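Protein Pcdhgb2 (Mus musculus, PDB 5SZR) is a clustered gamma-protocadherin that probably mediates calcium-dependent cell adhesion and may help establish specific connections between neurons. Local coordinates at the calcium ion site and the glycan on Thr420. Numbering follows the deposited sequence.

Site 1 and site 2 lie near opposite ends of an elongated string of cadherin domains, EC3 to EC6 of the protein; the centres of their C-alpha atoms are about 125 Å apart. They share no residue and no strand. Site 1 is built from loops, among them the segment after strand 91-101, and holds two calcium ions where the first two domains of the fragment meet. Site 2 sits on strands 335-342, 402-410 and 418-428 and the loop just before the first of them, where two threonines carry mannose. The first stiffens a junction, whereas the second decorates a sheet surface; within one chain the two are too far apart to touch.

Site 1: the calcium ion site. Residues 16, 71-74, 102-106, 138-139. With CA (calcium ion), chain B; CA (calcium ion), chain C.
Two calcium ions lie 3.7 Å apart, CA (chain B) to CA (chain C), and acidic side chains bridge them. Glu16 places one carboxylate oxygen on each ion: OE1 binds CA (chain B) at 2.5 Å, while OE2 binds CA (chain C). Its CG takes the crowded position between backbone N and carbonyl carbon (chi1 60°), beyond which the chain runs extended to the metals. Glu73 instead bends at chi2 (60°) and chelates CA (chain C) with both oxygens, OE2 at 2.4 Å, sharing OE1 with CA (chain B). Asp105 divides its carboxylate, OD2 to CA (chain B) and OD1 to CA (chain C). Asp71 OD1, at 2.4 Å, and two waters add to the distorted six-coordinate shell modelled around CA (chain B). The seven-coordinate CA (chain C) also takes Asp102 OD1, Asp138 OD1 and the backbone carbonyl Glu103 O, the last at 2.5 Å.

In the second shell, backbone amides and a threonine hydroxyl fix the carboxylates. Phe72 N reaches Glu16 OE1 from above its plane, whereas Glu103 N meets the anti lone pair of Glu16 OE2 at 2.8 Å, so each Glu16 oxygen is held by a calcium ion and by a backbone N-H. Thr74 OG1 approaches Asp71 OD2 from above the plane at 2.5 Å, and Cys106 N uses the syn lone pair of Asp138 OD2. The Phe72 ring lays one face over Asp102 CB, bracing that side chain. Crowded acids suit divalent calcium, which would offset their mutual repulsion. This interdomain site, including the DxNDx-type linker around Asp102 to Cys106, ties successive cadherin domains together and stiffens their junction.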
ATOM      1  N   GLU A  16     -45.184  12.184 -35.898  1.00 66.64           N
ATOM      2  CA  GLU A  16     -44.272  13.320 -35.979  1.00 65.11           C
ATOM      3  C   GLU A  16     -43.072  13.066 -36.884  1.00 66.78           C
ATOM      4  O   GLU A  16     -42.363  14.022 -37.215  1.00 60.99           O
ATOM      5  CB  GLU A  16     -43.794  13.720 -34.581  1.00 66.24           C
ATOM      6  CG  GLU A  16     -43.042  12.639 -33.825  1.00 70.87           C
ATOM      7  CD  GLU A  16     -42.301  13.189 -32.612  1.00 68.09           C
ATOM      8  OE1 GLU A  16     -41.895  14.369 -32.643  1.00 68.17           O
ATOM      9  OE2 GLU A  16     -42.133  12.444 -31.628  1.00 77.17           O
ATOM     10  N   ASP A  71     -42.786  17.898 -35.277  1.00 65.61           N
ATOM     11  CA  ASP A  71     -42.141  17.711 -33.983  1.00 67.98           C
ATOM     12  C   ASP A  71     -43.195  17.790 -32.883  1.00 66.23           C
ATOM     13  O   ASP A  71     -43.675  18.878 -32.550  1.00 64.17           O
ATOM     14  CB  ASP A  71     -41.041  18.752 -33.755  1.00 69.07           C
ATOM     15  CG  ASP A  71     -40.355  18.607 -32.408  1.00 75.27           C
ATOM     16  OD1 ASP A  71     -40.438  17.527 -31.793  1.00 75.51           O
ATOM     17  OD2 ASP A  71     -39.715  19.587 -31.966  1.00 80.00           O
ATOM     18  N   PHE A  72     -43.564  16.632 -32.324  1.00 66.57           N
ATOM     19  CA  PHE A  72     -44.583  16.583 -31.278  1.00 65.78           C
ATOM     20  C   PHE A  72     -44.189  17.422 -30.070  1.00 69.75           C
ATOM     21  O   PHE A  72     -45.055  17.987 -29.396  1.00 70.11           O
ATOM     22  CB  PHE A  72     -44.823  15.131 -30.871  1.00 67.16           C
ATOM     23  CG  PHE A  72     -45.821  14.962 -29.758  1.00 69.72           C
ATOM     24  CD1 PHE A  72     -47.173  14.843 -30.038  1.00 67.38           C
ATOM     25  CD2 PHE A  72     -45.407  14.894 -28.435  1.00 75.23           C
ATOM     26  CE1 PHE A  72     -48.092  14.676 -29.022  1.00 67.65           C
ATOM     27  CE2 PHE A  72     -46.325  14.729 -27.414  1.00 75.65           C
ATOM     28  CZ  PHE A  72     -47.670  14.617 -27.707  1.00 70.29           C
ATOM     29  N   GLU A  73     -42.892  17.514 -29.782  1.00 73.23           N
ATOM     30  CA  GLU A  73     -42.442  18.284 -28.631  1.00 78.45           C
ATOM     31  C   GLU A  73     -42.637  19.783 -28.834  1.00 79.28           C
ATOM     32  O   GLU A  73     -42.675  20.527 -27.847  1.00 84.63           O
ATOM     33  CB  GLU A  73     -40.970  17.966 -28.334  1.00 82.76           C
ATOM     34  CG  GLU A  73     -40.734  16.631 -27.610  1.00 84.76           C
ATOM     35  CD  GLU A  73     -41.233  15.413 -28.387  1.00 82.81           C
ATOM     36  OE1 GLU A  73     -40.935  15.302 -29.594  1.00 76.26           O
ATOM     37  OE2 GLU A  73     -41.926  14.564 -27.785  1.00 82.78           O
ATOM     38  N   THR A  74     -42.764  20.239 -30.081  1.00 73.52           N
ATOM     39  CA  THR A  74     -42.990  21.644 -30.397  1.00 72.93           C
ATOM     40  C   THR A  74     -44.466  21.971 -30.610  1.00 68.29           C
ATOM     41  O   THR A  74     -44.942  23.011 -30.142  1.00 66.06           O
ATOM     42  CB  THR A  74     -42.203  22.034 -31.655  1.00 74.51           C
ATOM     43  OG1 THR A  74     -40.817  21.737 -31.466  1.00 80.79           O
ATOM     44  CG2 THR A  74     -42.354  23.521 -31.943  1.00 74.61           C
ATOM     45  N   ASP A 102     -47.018  11.243 -30.784  1.00 74.37           N
ATOM     46  CA  ASP A 102     -45.693  11.269 -30.185  1.00 76.18           C
ATOM     47  C   ASP A 102     -44.913  10.016 -30.560  1.00 78.44           C
ATOM     48  O   ASP A 102     -45.400   8.895 -30.385  1.00 80.45           O
ATOM     49  CB  ASP A 102     -45.803  11.383 -28.665  1.00 77.89           C
ATOM     50  CG  ASP A 102     -44.487  11.107 -27.961  1.00 81.35           C
ATOM     51  OD1 ASP A 102     -43.445  11.619 -28.419  1.00 75.33           O
ATOM     52  OD2 ASP A 102     -44.502  10.367 -26.954  1.00 77.66           O
ATOM     53  N   GLU A 103     -43.701  10.211 -31.073  1.00 77.84           N
ATOM     54  CA  GLU A 103     -42.747   9.138 -31.301  1.00 78.32           C
ATOM     55  C   GLU A 103     -41.587   9.276 -30.325  1.00 82.64           C
ATOM     56  O   GLU A 103     -41.307  10.358 -29.803  1.00 82.30           O
ATOM     57  CB  GLU A 103     -42.213   9.154 -32.738  1.00 78.73           C
ATOM     58  CG  GLU A 103     -43.285   9.050 -33.819  1.00 77.97           C
ATOM     59  CD  GLU A 103     -43.940   7.682 -33.868  1.00 78.27           C
ATOM     60  OE1 GLU A 103     -45.179   7.617 -34.038  1.00 70.94           O
ATOM     61  OE2 GLU A 103     -43.211   6.673 -33.734  1.00 83.66           O
ATOM     62  N   ASN A 104     -40.910   8.156 -30.088  1.00 82.51           N
ATOM     63  CA  ASN A 104     -39.760   8.109 -29.190  1.00 81.30           C
ATOM     64  C   ASN A 104     -38.539   8.601 -29.957  1.00 80.04           C
ATOM     65  O   ASN A 104     -37.796   7.821 -30.552  1.00 83.40           O
ATOM     66  CB  ASN A 104     -39.562   6.697 -28.657  1.00 84.05           C
ATOM     67  CG  ASN A 104     -38.532   6.626 -27.551  1.00 84.84           C
ATOM     68  OD1 ASN A 104     -38.085   7.647 -27.031  1.00 84.35           O
ATOM     69  ND2 ASN A 104     -38.155   5.409 -27.177  1.00 86.78           N
ATOM     70  N   ASP A 105     -38.329   9.920 -29.949  1.00 75.65           N
ATOM     71  CA  ASP A 105     -37.183  10.508 -30.630  1.00 76.04           C
ATOM     72  C   ASP A 105     -36.347  11.407 -29.723  1.00 74.00           C
ATOM     73  O   ASP A 105     -35.483  12.133 -30.224  1.00 73.35           O
ATOM     74  CB  ASP A 105     -37.627  11.283 -31.878  1.00 76.67           C
ATOM     75  CG  ASP A 105     -38.598  12.410 -31.565  1.00 77.65           C
ATOM     76  OD1 ASP A 105     -39.179  12.420 -30.462  1.00 73.77           O
ATOM     77  OD2 ASP A 105     -38.789  13.285 -32.434  1.00 75.59           O
ATOM     78  N   CYS A 106     -36.569  11.371 -28.408  1.00 71.64           N
ATOM     79  CA  CYS A 106     -35.792  12.155 -27.453  1.00 70.92           C
ATOM     80  C   CYS A 106     -35.095  11.206 -26.489  1.00 72.60           C
ATOM     81  O   CYS A 106     -35.753  10.405 -25.815  1.00 72.11           O
ATOM     82  CB  CYS A 106     -36.678  13.144 -26.692  1.00 70.49           C
ATOM     83  SG  CYS A 106     -37.262  14.537 -27.694  1.00 73.58           S
ATOM     84  N   ASP A 138     -39.916  13.333 -24.232  1.00 71.09           N
ATOM     85  CA  ASP A 138     -41.064  12.644 -24.797  1.00 72.22           C
ATOM     86  C   ASP A 138     -42.178  12.510 -23.761  1.00 74.87           C
ATOM     87  O   ASP A 138     -41.997  12.781 -22.569  1.00 68.44           O
ATOM     88  CB  ASP A 138     -40.663  11.264 -25.319  1.00 72.57           C
ATOM     89  CG  ASP A 138     -39.756  11.340 -26.532  1.00 74.25           C
ATOM     90  OD1 ASP A 138     -39.892  12.305 -27.309  1.00 74.25           O
ATOM     91  OD2 ASP A 138     -38.906  10.437 -26.705  1.00 75.84           O
ATOM     92  N   SER A 139     -43.347  12.082 -24.237  1.00 75.51           N
ATOM     93  CA  SER A 139     -44.525  11.870 -23.411  1.00 78.29           C
ATOM     94  C   SER A 139     -44.759  10.383 -23.180  1.00 79.68           C
ATOM     95  O   SER A 139     -44.232   9.527 -23.895  1.00 77.91           O
ATOM     96  CB  SER A 139     -45.775  12.483 -24.059  1.00 81.87           C
ATOM     97  OG  SER A 139     -45.655  13.887 -24.203  1.00 82.48           O
TER
HETATM   98 CA    CA B 707     -39.743  15.279 -31.632  1.00 61.99          CA
HETATM   99 CA    CA C 708     -41.262  12.781 -29.324  1.00 62.89          CA
HETATM  100  O   HOH W   1     -37.443  16.362 -30.603  1.00 51.15           O
HETATM  101  O   HOH W   2     -38.846  15.676 -33.735  1.00 45.10           O

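Site 2: the glycan on Thr420. Residues 333-335, 404, 406, 420-422, 424. With MAN (alpha-D-mannopyranose), chain D; MAN (alpha-D-mannopyranose), chain E.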
ATOM      1  N   ASP A 333      62.756 -10.845  36.485  1.00 79.14           N
ATOM      2  CA  ASP A 333      63.278 -11.269  35.192  1.00 77.82           C
ATOM      3  C   ASP A 333      62.426 -12.348  34.534  1.00 72.86           C
ATOM      4  O   ASP A 333      62.818 -12.862  33.480  1.00 72.47           O
ATOM      5  CB  ASP A 333      64.720 -11.765  35.337  1.00 81.20           C
ATOM      6  CG  ASP A 333      64.813 -13.091  36.066  1.00 82.91           C
ATOM      7  OD1 ASP A 333      63.897 -13.409  36.853  1.00 84.94           O
ATOM      8  OD2 ASP A 333      65.807 -13.816  35.855  1.00 82.91           O
ATOM      9  N   GLY A 334      61.289 -12.706  35.127  1.00 69.52           N
ATOM     10  CA  GLY A 334      60.416 -13.707  34.546  1.00 65.87           C
ATOM     11  C   GLY A 334      60.869 -15.138  34.724  1.00 63.93           C
ATOM     12  O   GLY A 334      60.523 -15.997  33.904  1.00 62.78           O
ATOM     13  N   SER A 335      61.632 -15.427  35.779  1.00 61.68           N
ATOM     14  CA  SER A 335      62.183 -16.754  36.001  1.00 57.54           C
ATOM     15  C   SER A 335      61.678 -17.331  37.318  1.00 53.62           C
ATOM     16  O   SER A 335      61.273 -16.603  38.228  1.00 53.35           O
ATOM     17  CB  SER A 335      63.718 -16.730  35.998  1.00 59.80           C
ATOM     18  OG  SER A 335      64.228 -16.005  37.107  1.00 63.22           O
ATOM     19  N   ARG A 404      67.391 -25.382  31.919  1.00 60.00           N
ATOM     20  CA  ARG A 404      66.629 -24.158  31.716  1.00 58.45           C
ATOM     21  C   ARG A 404      65.628 -24.343  30.589  1.00 53.79           C
ATOM     22  O   ARG A 404      65.995 -24.787  29.497  1.00 52.20           O
ATOM     23  CB  ARG A 404      67.558 -22.985  31.404  1.00 60.91           C
ATOM     24  CG  ARG A 404      66.842 -21.722  30.972  1.00 61.17           C
ATOM     25  CD  ARG A 404      67.851 -20.651  30.602  1.00 62.75           C
ATOM     26  NE  ARG A 404      67.215 -19.412  30.174  1.00 61.77           N
ATOM     27  CZ  ARG A 404      66.714 -19.210  28.960  1.00 61.43           C
ATOM     28  NH1 ARG A 404      66.160 -18.044  28.661  1.00 63.66           N
ATOM     29  NH2 ARG A 404      66.760 -20.173  28.047  1.00 58.85           N
ATOM     30  N   LEU A 406      62.470 -22.189  28.519  1.00 52.54           N
ATOM     31  CA  LEU A 406      61.725 -20.966  28.234  1.00 49.34           C
ATOM     32  C   LEU A 406      60.393 -21.380  27.622  1.00 48.25           C
ATOM     33  O   LEU A 406      60.349 -21.861  26.485  1.00 49.61           O
ATOM     34  CB  LEU A 406      62.504 -20.039  27.302  1.00 48.66           C
ATOM     35  CG  LEU A 406      61.733 -18.801  26.819  1.00 48.41           C
ATOM     36  CD1 LEU A 406      61.241 -17.977  28.001  1.00 48.53           C
ATOM     37  CD2 LEU A 406      62.582 -17.946  25.887  1.00 47.09           C
ATOM     38  N   THR A 420      55.160 -15.540  28.776  1.00 61.13           N
ATOM     39  CA  THR A 420      56.343 -16.383  28.835  1.00 64.99           C
ATOM     40  C   THR A 420      56.834 -16.501  30.272  1.00 61.61           C
ATOM     41  O   THR A 420      56.540 -15.658  31.123  1.00 63.39           O
ATOM     42  CB  THR A 420      57.465 -15.839  27.942  1.00 73.00           C
ATOM     43  OG1 THR A 420      57.741 -14.477  28.293  1.00 87.39           O
ATOM     44  CG2 THR A 420      57.063 -15.908  26.478  1.00 69.91           C
ATOM     45  N   ALA A 421      57.588 -17.569  30.532  1.00 56.97           N
ATOM     46  CA  ALA A 421      58.231 -17.772  31.823  1.00 55.52           C
ATOM     47  C   ALA A 421      59.479 -18.624  31.629  1.00 58.07           C
ATOM     48  O   ALA A 421      59.481 -19.560  30.823  1.00 55.97           O
ATOM     49  CB  ALA A 421      57.285 -18.437  32.828  1.00 51.64           C
ATOM     50  N   THR A 422      60.538 -18.293  32.364  1.00 61.80           N
ATOM     51  CA  THR A 422      61.769 -19.073  32.353  1.00 66.19           C
ATOM     52  C   THR A 422      61.809 -19.965  33.586  1.00 61.53           C
ATOM     53  O   THR A 422      61.676 -19.483  34.714  1.00 60.40           O
ATOM     54  CB  THR A 422      63.006 -18.177  32.323  1.00 75.40           C
ATOM     55  OG1 THR A 422      63.023 -17.416  31.113  1.00 85.46           O
ATOM     56  CG2 THR A 422      64.261 -19.026  32.384  1.00 77.38           C
ATOM     57  N   HIS A 424      64.060 -22.439  35.667  1.00 53.79           N
ATOM     58  CA  HIS A 424      65.352 -23.011  36.016  1.00 55.35           C
ATOM     59  C   HIS A 424      65.098 -24.304  36.781  1.00 55.69           C
ATOM     60  O   HIS A 424      64.604 -24.278  37.913  1.00 56.36           O
ATOM     61  CB  HIS A 424      66.180 -22.034  36.848  1.00 57.67           C
ATOM     62  CG  HIS A 424      66.425 -20.720  36.173  1.00 58.20           C
ATOM     63  ND1 HIS A 424      67.207 -20.598  35.044  1.00 58.46           N
ATOM     64  CD2 HIS A 424      66.006 -19.469  36.478  1.00 57.94           C
ATOM     65  CE1 HIS A 424      67.251 -19.330  34.677  1.00 58.53           C
ATOM     66  NE2 HIS A 424      66.533 -18.624  35.530  1.00 57.70           N
TER
HETATM   67  C1  MAN D 719      59.074 -14.375  28.836  1.00 59.71           C
HETATM   68  C2  MAN D 719      58.956 -13.062  29.626  1.00 65.25           C
HETATM   69  C3  MAN D 719      58.811 -11.885  28.661  1.00 68.22           C
HETATM   70  C4  MAN D 719      59.926 -11.901  27.608  1.00 68.92           C
HETATM   71  C5  MAN D 719      59.941 -13.253  26.880  1.00 68.89           C
HETATM   72  C6  MAN D 719      61.095 -13.375  25.909  1.00 71.04           C
HETATM   73  O2  MAN D 719      60.150 -12.802  30.370  1.00 67.02           O
HETATM   74  O3  MAN D 719      58.812 -10.640  29.346  1.00 70.19           O
HETATM   75  O4  MAN D 719      59.702 -10.869  26.663  1.00 70.24           O
HETATM   76  O5  MAN D 719      60.075 -14.320  27.846  1.00 65.69           O
HETATM   77  O6  MAN D 719      62.297 -13.086  26.625  1.00 72.31           O
HETATM   78  C1  MAN E 720      62.905 -16.019  31.446  1.00 55.07           C
HETATM   79  C2  MAN E 720      62.754 -15.301  30.105  1.00 60.59           C
HETATM   80  C3  MAN E 720      64.094 -15.333  29.363  1.00 63.53           C
HETATM   81  C4  MAN E 720      65.215 -14.731  30.226  1.00 65.48           C
HETATM   82  C5  MAN E 720      65.303 -15.449  31.586  1.00 66.07           C
HETATM   83  C6  MAN E 720      66.251 -14.739  32.550  1.00 70.20           C
HETATM   84  O2  MAN E 720      62.434 -13.916  30.300  1.00 62.37           O
HETATM   85  O3  MAN E 720      64.033 -14.666  28.102  1.00 64.10           O
HETATM   86  O4  MAN E 720      66.456 -14.864  29.554  1.00 67.55           O
HETATM   87  O5  MAN E 720      63.984 -15.509  32.224  1.00 62.77           O
HETATM   88  O6  MAN E 720      66.351 -15.505  33.750  1.00 75.93           O
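Two O-linked mannoses stand side by side on strand 418-428 of a cadherin domain, each joined through its anomeric C1 to a threonine hydroxyl oxygen. Protein buries much more of MAN (chain E), 157 Å², than of MAN (chain D), 84 Å². Thr420 OG1 holds MAN (chain D) from the crowded position between backbone N and carbonyl carbon (chi1 55°); Thr422 OG1, anti to its carbonyl carbon (chi1 -63°), carries MAN (chain E). Threonine suits both places, supplying an oxygen for the glycosidic bond and a methyl that flanks the sugar. The alternate spacing sets the sugars next to each other, and hydrogen bonds of undecided direction clasp them, MAN (chain D) O2 to MAN (chain E) O2 at 2.5 Å and MAN (chain D) O6 to MAN (chain E) O3 at 2.8 Å.

At the far end of MAN (chain E), its primary hydroxyl O6 donates to Asp333 OD2 at 2.8 Å, arriving from above the carboxylate plane, 49° out of it. Ser335 OG steadies that acid, donating at 2.6 Å to the syn lone pair of Asp333 OD1; a carboxylate suits this place because it can accept from both hydroxyls. An alanine in place of Asp333 would remove both carboxylate oxygens and would probably leave the O6 arm less firmly held and Ser335 OG without this acceptor.

Opposite, Arg404, extended from CG to NE, reaches obliquely toward the sugar, its long chain bringing NH1 to O4 of MAN (chain E) at 3.3 Å, a weak hydrogen bond, with sugar C4 at the guanidinium edge. Leu406 packs beneath, offering the sugar carbons an apolar branch, CD1, which touches C2 of MAN (chain E) at 3.7 Å. The His424 ring receives Thr422 CG2 over one face, offset toward the rim, and has Ser335 OG at its edge.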